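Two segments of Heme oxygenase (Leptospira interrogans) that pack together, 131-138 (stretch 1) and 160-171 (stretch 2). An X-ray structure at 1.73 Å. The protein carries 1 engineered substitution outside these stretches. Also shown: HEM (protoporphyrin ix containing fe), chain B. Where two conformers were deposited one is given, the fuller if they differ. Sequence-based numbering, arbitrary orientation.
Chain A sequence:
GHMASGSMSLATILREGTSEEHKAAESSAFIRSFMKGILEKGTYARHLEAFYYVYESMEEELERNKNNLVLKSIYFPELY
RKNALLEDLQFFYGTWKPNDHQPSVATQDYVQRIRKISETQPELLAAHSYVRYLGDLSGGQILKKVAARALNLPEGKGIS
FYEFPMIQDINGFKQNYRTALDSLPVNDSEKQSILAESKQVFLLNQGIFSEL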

ATOM      1  N   VAL A 131       4.918   0.506  -4.580  1.00  4.85           N
ATOM      2  CA  VAL A 131       3.595   1.024  -4.923  1.00  4.17           C
ATOM      3  C   VAL A 131       2.787   1.319  -3.684  1.00  6.31           C
ATOM      4  O   VAL A 131       2.291   2.428  -3.557  1.00  7.08           O
ATOM      5  CB  VAL A 131       2.822   0.148  -5.946  1.00  6.57           C
ATOM      6  CG1 VAL A 131       1.445   0.734  -6.218  1.00  5.71           C
ATOM      7  CG2 VAL A 131       3.603   0.027  -7.251  1.00  6.05           C
ATOM      8  N   ARG A 132       2.673   0.353  -2.773  1.00  4.52           N
ATOM      9  CA  ARG A 132       1.935   0.583  -1.535  1.00  4.09           C
ATOM     10  C   ARG A 132       2.729   1.409  -0.476  1.00  7.30           C
ATOM     11  O   ARG A 132       2.278   2.496  -0.138  1.00  6.19           O
ATOM     12  CB  ARG A 132       1.376  -0.737  -0.936  1.00  4.28           C
ATOM     13  CG  ARG A 132       0.139  -1.318  -1.688  1.00  5.37           C
ATOM     14  CD  ARG A 132      -1.003  -0.338  -2.076  1.00 11.11           C
ATOM     15  NE  ARG A 132      -1.367   0.607  -1.009  1.00 10.31           N
ATOM     16  CZ  ARG A 132      -2.221   1.624  -1.114  1.00 15.15           C
ATOM     17  NH1 ARG A 132      -2.886   1.836  -2.251  1.00  7.84           N
ATOM     18  NH2 ARG A 132      -2.409   2.448  -0.090  1.00  5.63           N
ATOM     19  N   TYR A 133       3.857   0.912   0.071  1.00  5.04           N
ATOM     20  CA  TYR A 133       4.522   1.642   1.175  1.00  5.37           C
ATOM     21  C   TYR A 133       5.091   2.984   0.829  1.00  9.02           C
ATOM     22  O   TYR A 133       4.929   3.907   1.628  1.00  7.59           O
ATOM     23  CB  TYR A 133       5.618   0.817   1.828  1.00  6.49           C
ATOM     24  CG  TYR A 133       5.166  -0.484   2.443  1.00  8.08           C
ATOM     25  CD1 TYR A 133       4.021  -0.545   3.244  1.00  8.86           C
ATOM     26  CD2 TYR A 133       5.931  -1.635   2.309  1.00  9.33           C
ATOM     27  CE1 TYR A 133       3.626  -1.741   3.845  1.00 10.34           C
ATOM     28  CE2 TYR A 133       5.555  -2.830   2.917  1.00  9.66           C
ATOM     29  CZ  TYR A 133       4.405  -2.877   3.684  1.00 14.09           C
ATOM     30  OH  TYR A 133       4.038  -4.067   4.248  1.00 12.57           O
ATOM     31  N   LEU A 134       5.777   3.127  -0.337  1.00  8.14           N
ATOM     32  CA  LEU A 134       6.313   4.467  -0.602  1.00  7.10           C
ATOM     33  C   LEU A 134       5.168   5.470  -0.831  1.00  8.93           C
ATOM     34  O   LEU A 134       5.272   6.607  -0.381  1.00  9.40           O
ATOM     35  CB  LEU A 134       7.392   4.491  -1.723  1.00  6.78           C
ATOM     36  CG  LEU A 134       8.131   5.832  -1.895  1.00 11.27           C
ATOM     37  CD1 LEU A 134       8.754   6.346  -0.577  1.00 11.26           C
ATOM     38  CD2 LEU A 134       9.151   5.751  -3.005  1.00 11.62           C
ATOM     39  N   GLY A 135       4.061   5.008  -1.418  1.00  6.04           N
ATOM     40  CA  GLY A 135       2.853   5.819  -1.593  1.00  5.23           C
ATOM     41  C   GLY A 135       2.256   6.216  -0.254  1.00  6.96           C
ATOM     42  O   GLY A 135       1.916   7.385  -0.043  1.00  6.70           O
ATOM     43  N   ASP A 136       2.173   5.244   0.681  1.00  4.82           N
ATOM     44  CA  ASP A 136       1.625   5.463   2.037  1.00  4.51           C
ATOM     45  C   ASP A 136       2.469   6.485   2.802  1.00 10.60           C
ATOM     46  O   ASP A 136       1.938   7.415   3.405  1.00 10.16           O
ATOM     47  CB  ASP A 136       1.607   4.173   2.855  1.00  5.16           C
ATOM     48  CG  ASP A 136       0.740   3.048   2.335  1.00  9.58           C
ATOM     49  OD1 ASP A 136      -0.236   3.333   1.608  1.00  7.38           O
ATOM     50  OD2 ASP A 136       1.020   1.889   2.683  1.00  9.53           O
ATOM     51  N   LEU A 137       3.783   6.313   2.766  1.00  8.54           N
ATOM     52  CA  LEU A 137       4.660   7.262   3.438  1.00  9.74           C
ATOM     53  C   LEU A 137       4.565   8.664   2.801  1.00 12.92           C
ATOM     54  O   LEU A 137       4.537   9.657   3.532  1.00 12.26           O
ATOM     55  CB  LEU A 137       6.103   6.756   3.412  1.00 11.25           C
ATOM     56  CG  LEU A 137       7.038   7.407   4.432  1.00 17.95           C
ATOM     57  CD1 LEU A 137       6.531   7.234   5.854  1.00 19.13           C
ATOM     58  CD2 LEU A 137       8.410   6.835   4.314  1.00 21.69           C
ATOM     59  N   SER A 138       4.464   8.740   1.452  1.00  7.81           N
ATOM     60  CA  SER A 138       4.384  10.019   0.742  1.00  7.49           C
ATOM     61  C   SER A 138       3.068  10.769   0.949  1.00 11.05           C
ATOM     62  O   SER A 138       3.085  11.987   1.089  1.00 10.71           O
ATOM     63  CB  SER A 138       4.688   9.841  -0.742  1.00  9.80           C
ATOM     64  OG  SER A 138       5.922   9.158  -0.898  1.00 16.45           O
ATOM     65  N   SER A 160      -5.058   5.573  12.002  1.00  6.97           N
ATOM     66  CA  SER A 160      -3.787   4.881  12.261  1.00  6.50           C
ATOM     67  C   SER A 160      -3.114   4.438  10.960  1.00 10.20           C
ATOM     68  O   SER A 160      -1.887   4.489  10.861  1.00  9.66           O
ATOM     69  CB  SER A 160      -3.968   3.709  13.227  1.00  7.73           C
ATOM     70  OG  SER A 160      -2.713   3.110  13.515  1.00 14.38           O
ATOM     71  N   PHE A 161      -3.910   4.077   9.928  1.00  4.62           N
ATOM     72  CA  PHE A 161      -3.349   3.653   8.641  1.00  4.26           C
ATOM     73  C   PHE A 161      -2.372   4.656   8.028  1.00  8.30           C
ATOM     74  O   PHE A 161      -1.443   4.254   7.342  1.00  7.93           O
ATOM     75  CB  PHE A 161      -4.475   3.299   7.668  1.00  5.75           C
ATOM     76  CG  PHE A 161      -4.055   2.920   6.269  1.00  7.59           C
ATOM     77  CD1 PHE A 161      -3.181   1.857   6.049  1.00 11.03           C
ATOM     78  CD2 PHE A 161      -4.589   3.582   5.165  1.00 10.66           C
ATOM     79  CE1 PHE A 161      -2.825   1.478   4.746  1.00 12.52           C
ATOM     80  CE2 PHE A 161      -4.245   3.193   3.856  1.00 13.35           C
ATOM     81  CZ  PHE A 161      -3.375   2.136   3.661  1.00 11.85           C
ATOM     82  N   TYR A 162      -2.579   5.947   8.269  1.00  7.37           N
ATOM     83  CA  TYR A 162      -1.738   6.999   7.685  1.00  7.22           C
ATOM     84  C   TYR A 162      -0.558   7.415   8.543  1.00 10.43           C
ATOM     85  O   TYR A 162       0.213   8.283   8.117  1.00  9.30           O
ATOM     86  CB  TYR A 162      -2.594   8.230   7.383  1.00  7.72           C
ATOM     87  CG  TYR A 162      -3.819   7.899   6.570  1.00  6.94           C
ATOM     88  CD1 TYR A 162      -3.715   7.561   5.225  1.00  7.93           C
ATOM     89  CD2 TYR A 162      -5.085   7.911   7.145  1.00  7.57           C
ATOM     90  CE1 TYR A 162      -4.838   7.211   4.479  1.00 10.84           C
ATOM     91  CE2 TYR A 162      -6.217   7.567   6.407  1.00  8.39           C
ATOM     92  CZ  TYR A 162      -6.090   7.239   5.068  1.00 12.26           C
ATOM     93  OH  TYR A 162      -7.192   6.892   4.335  1.00  8.41           O
ATOM     94  N   GLU A 163      -0.412   6.823   9.741  1.00  8.14           N
ATOM     95  CA  GLU A 163       0.640   7.202  10.685  1.00  7.33           C
ATOM     96  C   GLU A 163       1.701   6.124  10.888  1.00  9.55           C
ATOM     97  O   GLU A 163       1.393   4.919  10.966  1.00  8.08           O
ATOM     98  CB  GLU A 163       0.016   7.631  12.025  1.00  8.46           C
ATOM     99  CG  GLU A 163      -1.004   8.748  11.905  1.00 10.00           C
ATOM    100  CD  GLU A 163      -1.358   9.349  13.252  1.00 24.03           C
ATOM    101  OE1 GLU A 163      -1.429   8.582  14.237  1.00 16.48           O
ATOM    102  OE2 GLU A 163      -1.557  10.583  13.325  1.00 20.31           O
ATOM    103  N   PHE A 164       2.962   6.578  10.970  1.00  6.94           N
ATOM    104  CA  PHE A 164       4.146   5.732  11.121  1.00  6.32           C
ATOM    105  C   PHE A 164       4.857   6.074  12.433  1.00 10.72           C
ATOM    106  O   PHE A 164       5.831   6.819  12.399  1.00 11.63           O
ATOM    107  CB  PHE A 164       5.081   5.904   9.886  1.00  7.30           C
ATOM    108  CG  PHE A 164       4.392   5.477   8.610  1.00  9.62           C
ATOM    109  CD1 PHE A 164       3.583   6.365   7.905  1.00 12.28           C
ATOM    110  CD2 PHE A 164       4.494   4.166   8.150  1.00 10.25           C
ATOM    111  CE1 PHE A 164       2.914   5.958   6.743  1.00 12.87           C
ATOM    112  CE2 PHE A 164       3.806   3.759   7.001  1.00 12.81           C
ATOM    113  CZ  PHE A 164       3.038   4.662   6.298  1.00 10.60           C
ATOM    114  N   PRO A 165       4.363   5.585  13.601  1.00  7.18           N
ATOM    115  CA  PRO A 165       5.001   5.956  14.879  1.00  7.72           C
ATOM    116  C   PRO A 165       6.455   5.497  14.999  1.00 12.14           C
ATOM    117  O   PRO A 165       7.209   6.099  15.744  1.00 14.52           O
ATOM    118  CB  PRO A 165       4.086   5.327  15.939  1.00  8.38           C
ATOM    119  CG  PRO A 165       3.396   4.204  15.223  1.00 12.20           C
ATOM    120  CD  PRO A 165       3.191   4.706  13.822  1.00  7.94           C
ATOM    121  N   MET A 166       6.868   4.487  14.208  1.00  9.74           N
ATOM    122  CA  MET A 166       8.241   3.979  14.218  1.00 10.53           C
ATOM    123  C   MET A 166       9.206   4.873  13.416  1.00 14.38           C
ATOM    124  O   MET A 166      10.415   4.632  13.427  1.00 15.26           O
ATOM    125  CB  MET A 166       8.274   2.531  13.660  1.00 12.96           C
ATOM    126  CG  MET A 166       7.518   1.534  14.508  1.00 17.54           C
ATOM    127  SD  MET A 166       7.643  -0.153  13.858  1.00 22.21           S
ATOM    128  CE  MET A 166       6.922  -1.095  15.197  1.00 19.97           C
ATOM    129  N   ILE A 167       8.672   5.861  12.676  1.00 10.51           N
ATOM    130  CA  ILE A 167       9.445   6.760  11.807  1.00 10.02           C
ATOM    131  C   ILE A 167       9.259   8.197  12.323  1.00 14.78           C
ATOM    132  O   ILE A 167       8.183   8.771  12.166  1.00 16.33           O
ATOM    133  CB  ILE A 167       9.019   6.602  10.298  1.00 12.19           C
ATOM    134  CG1 ILE A 167       9.214   5.142   9.759  1.00 12.08           C
ATOM    135  CG2 ILE A 167       9.743   7.613   9.405  1.00 11.70           C
ATOM    136  CD1 ILE A 167       8.489   4.832   8.343  1.00 11.66           C
ATOM    137  N   GLN A 168      10.306   8.791  12.906  1.00 12.80           N
ATOM    138  CA  GLN A 168      10.198  10.161  13.433  1.00 14.24           C
ATOM    139  C   GLN A 168      10.585  11.223  12.426  1.00 18.40           C
ATOM    140  O   GLN A 168      10.262  12.390  12.627  1.00 20.43           O
ATOM    141  CB  GLN A 168      10.982  10.339  14.747  1.00 17.14           C
ATOM    142  CG  GLN A 168      10.424   9.530  15.926  1.00 34.15           C
ATOM    143  CD  GLN A 168      10.893   8.096  15.896  1.00 54.30           C
ATOM    144  OE1 GLN A 168      12.088   7.808  15.739  1.00 53.58           O
ATOM    145  NE2 GLN A 168       9.952   7.163  15.992  1.00 42.39           N
ATOM    146  N   ASP A 169      11.285  10.824  11.350  1.00 13.78           N
ATOM    147  CA  ASP A 169      11.719  11.697  10.251  1.00 12.30           C
ATOM    148  C   ASP A 169      11.205  11.105   8.935  1.00 12.50           C
ATOM    149  O   ASP A 169      11.920  10.365   8.265  1.00 10.58           O
ATOM    150  CB  ASP A 169      13.261  11.813  10.238  1.00 13.73           C
ATOM    151  CG  ASP A 169      13.856  12.640   9.112  1.00 14.39           C
ATOM    152  OD1 ASP A 169      13.080  13.333   8.404  1.00 12.81           O
ATOM    153  OD2 ASP A 169      15.091  12.565   8.910  1.00 16.07           O
ATOM    154  N   ILE A 170       9.983  11.456   8.551  1.00  9.21           N
ATOM    155  CA  ILE A 170       9.351  10.932   7.338  1.00  9.30           C
ATOM    156  C   ILE A 170      10.158  11.256   6.086  1.00 11.07           C
ATOM    157  O   ILE A 170      10.385  10.361   5.261  1.00  9.26           O
ATOM    158  CB  ILE A 170       7.869  11.417   7.231  1.00 13.28           C
ATOM    159  CG1 ILE A 170       7.042  10.904   8.434  1.00 14.82           C
ATOM    160  CG2 ILE A 170       7.226  10.978   5.891  1.00 14.14           C
ATOM    161  CD1 ILE A 170       5.735  11.671   8.704  1.00 25.47           C
ATOM    162  N   ASN A 171      10.585  12.538   5.944  1.00  9.80           N
ATOM    163  CA  ASN A 171      11.366  13.021   4.796  0.50  9.42           C
ATOM    164  C   ASN A 171      12.669  12.240   4.662  1.00 12.27           C
ATOM    165  O   ASN A 171      13.013  11.782   3.584  1.00 10.72           O
ATOM    166  CB  ASN A 171      11.634  14.528   4.918  0.50 11.09           C
ATOM    167  CG  ASN A 171      12.273  15.149   3.699  0.50 22.51           C
ATOM    168  OD1 ASN A 171      11.687  15.185   2.611  0.50 14.56           O
ATOM    169  ND2 ASN A 171      13.468  15.704   3.869  0.50 12.40           N
TER
HETATM  170  CHA HEM B 301       3.462   9.671  -4.277  0.50  7.70           C
HETATM  171  CHB HEM B 301       1.259   5.507  -4.825  0.50  7.40           C
HETATM  172  CHC HEM B 301      -2.925   7.808  -4.586  0.50  7.47           C
HETATM  173  CHD HEM B 301      -0.713  11.671  -3.167  0.50  7.82           C
HETATM  174  C1A HEM B 301       3.214   8.351  -4.435  0.50  7.25           C
HETATM  175  C2A HEM B 301       4.236   7.374  -4.670  0.50  7.66           C
HETATM  176  C3A HEM B 301       3.607   6.216  -4.850  0.50  7.59           C
HETATM  177  C4A HEM B 301       2.238   6.444  -4.708  0.50  7.05           C
HETATM  178  CMA HEM B 301       4.219   4.893  -5.095  0.50  8.90           C
HETATM  179  CAA HEM B 301       5.728   7.591  -4.705  0.50  9.05           C
HETATM  180  CBA HEM B 301       6.222   8.181  -6.045  0.50 10.37           C
HETATM  181  CGA HEM B 301       7.693   8.216  -6.070  0.50 11.54           C
HETATM  182  O1A HEM B 301       8.301   7.589  -6.883  0.50 12.80           O
HETATM  183  O2A HEM B 301       8.265   8.894  -5.232  0.50 12.46           O
HETATM  184  C1B HEM B 301      -0.102   5.762  -4.833  0.50  6.98           C
HETATM  185  C2B HEM B 301      -1.113   4.757  -5.124  0.50  7.10           C
HETATM  186  C3B HEM B 301      -2.278   5.428  -5.054  0.50  7.33           C
HETATM  187  C4B HEM B 301      -1.965   6.829  -4.733  0.50  6.92           C
HETATM  188  CMB HEM B 301      -0.928   3.302  -5.392  0.50  8.75           C
HETATM  189  CAB HEM B 301      -3.600   4.983  -5.248  0.50  8.42           C
HETATM  190  CBB HEM B 301      -3.697   3.875  -5.782  0.50 15.73           C
HETATM  191  C1C HEM B 301      -2.752   9.026  -4.033  0.50  6.81           C
HETATM  192  C2C HEM B 301      -3.766   9.859  -3.483  0.50  7.42           C
HETATM  193  C3C HEM B 301      -3.112  10.959  -3.071  0.50  7.49           C
HETATM  194  C4C HEM B 301      -1.707  10.778  -3.337  0.50  7.13           C
HETATM  195  CMC HEM B 301      -5.260   9.549  -3.385  0.50  8.85           C
HETATM  196  CAC HEM B 301      -3.752  12.099  -2.458  0.50  8.40           C
HETATM  197  CBC HEM B 301      -3.081  12.913  -1.750  0.50 10.37           C
HETATM  198  C1D HEM B 301       0.620  11.470  -3.459  0.50  7.39           C
HETATM  199  C2D HEM B 301       1.651  12.528  -3.305  0.50  7.80           C
HETATM  200  C3D HEM B 301       2.797  11.959  -3.580  0.50  7.86           C
HETATM  201  C4D HEM B 301       2.486  10.565  -3.927  0.50  7.35           C
HETATM  202  CMD HEM B 301       1.428  13.928  -2.851  0.50  9.42           C
HETATM  203  CAD HEM B 301       4.134  12.648  -3.594  0.50  8.90           C
HETATM  204  CBD HEM B 301       4.692  12.913  -2.245  0.50  9.98           C
HETATM  205  CGD HEM B 301       6.031  13.575  -2.281  0.50 11.10           C
HETATM  206  O1D HEM B 301       6.683  13.583  -3.255  0.50 11.65           O
HETATM  207  O2D HEM B 301       6.420  14.079  -1.272  0.50 12.02           O
HETATM  208  NA  HEM B 301       2.037   7.719  -4.506  0.50  7.11           N
HETATM  209  NB  HEM B 301      -0.706   6.889  -4.672  0.50  6.63           N
HETATM  210  NC  HEM B 301      -1.586   9.621  -3.928  0.50  6.87           N
HETATM  211  ND  HEM B 301       1.188  10.339  -3.820  0.50  7.03           N
HETATM  212 FE   HEM B 301       0.261   8.684  -4.242  0.50  6.93          FE
HETATM  213  O   HOH W   1       0.193   8.192  -2.019  1.00 13.57           O

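Stretch 1 is a run of helix, with a wider pi-type turn at its start, that lies between the heme and the largely irregular chain of stretch 2. No hydrogen bond crosses between the two stretches; the contact, which buries 357 Å² in all, rests on van der Waals packing. Val-131, the first residue, takes no part in it and instead approaches the porphyrin, its O lying 3.5 Å from HEM CHB.

Arg-132 is the first residue to reach stretch 2. Its CA-to-CB bond points sideways, but the m, m, m side chain brings the guanidinium nearer, so that Arg-132 NH2 sits 3.9 Å from Phe-161 CZ, at the edge of the ring and near its plane. The cationic group therefore does not stack on the aromatic face. The same nitrogen is held within the helix by a salt bridge one turn on, Arg-132 NH2 to Asp-136 OD1 at 2.9 Å. Tyr-133 and Leu-134 make no contact with stretch 2.

Gly-135 belongs to the heme side of the helix. Its CA lies 3.2 Å from HEM C4A, and a CB in ideal position would come within 2.5 Å of HEM CHB, so the close approach depends on the absence of a side chain. Gly-135 O accepts a hydrogen bond from water 1 at 2.7 Å, and the O of this water binds HEM FE at 2.3 Å.

Asp-136 points toward stretch 2 and meets two aromatic rings. Its OD1, already engaged by Arg-132, is 3.9 Å from Phe-161 CZ, while Asp-136 CB lies 3.8 Å from Phe-164 CZ, at the edge of that ring. The carboxylate thus joins the salt bridge beside one ring as the methylene carbon packs against the other.

Leu-137 provides the largest part of the contact from stretch 1, with 103 Å² covered. Although its CB is directed sideways, the t, p rotamer carries CD1 into a pocket formed by three apolar side chains. Leu-137 CD1 sits over one face of Phe-164, 3.7 Å from Phe-164 CD1 and 3.9 Å from the ring centroid, only 19° off the normal, a CH-pi arrangement. The same methyl also packs against Ile-167 CD1 at 4.0 Å and Ile-170 CG2 at 3.8 Å. A type I turn from Phe-164 to Ile-167, closed by Ile-167 N to Phe-164 O at 3.0 Å, links two of these partners. Ser-138 then points away, its CB 3.4 Å from HEM CBD.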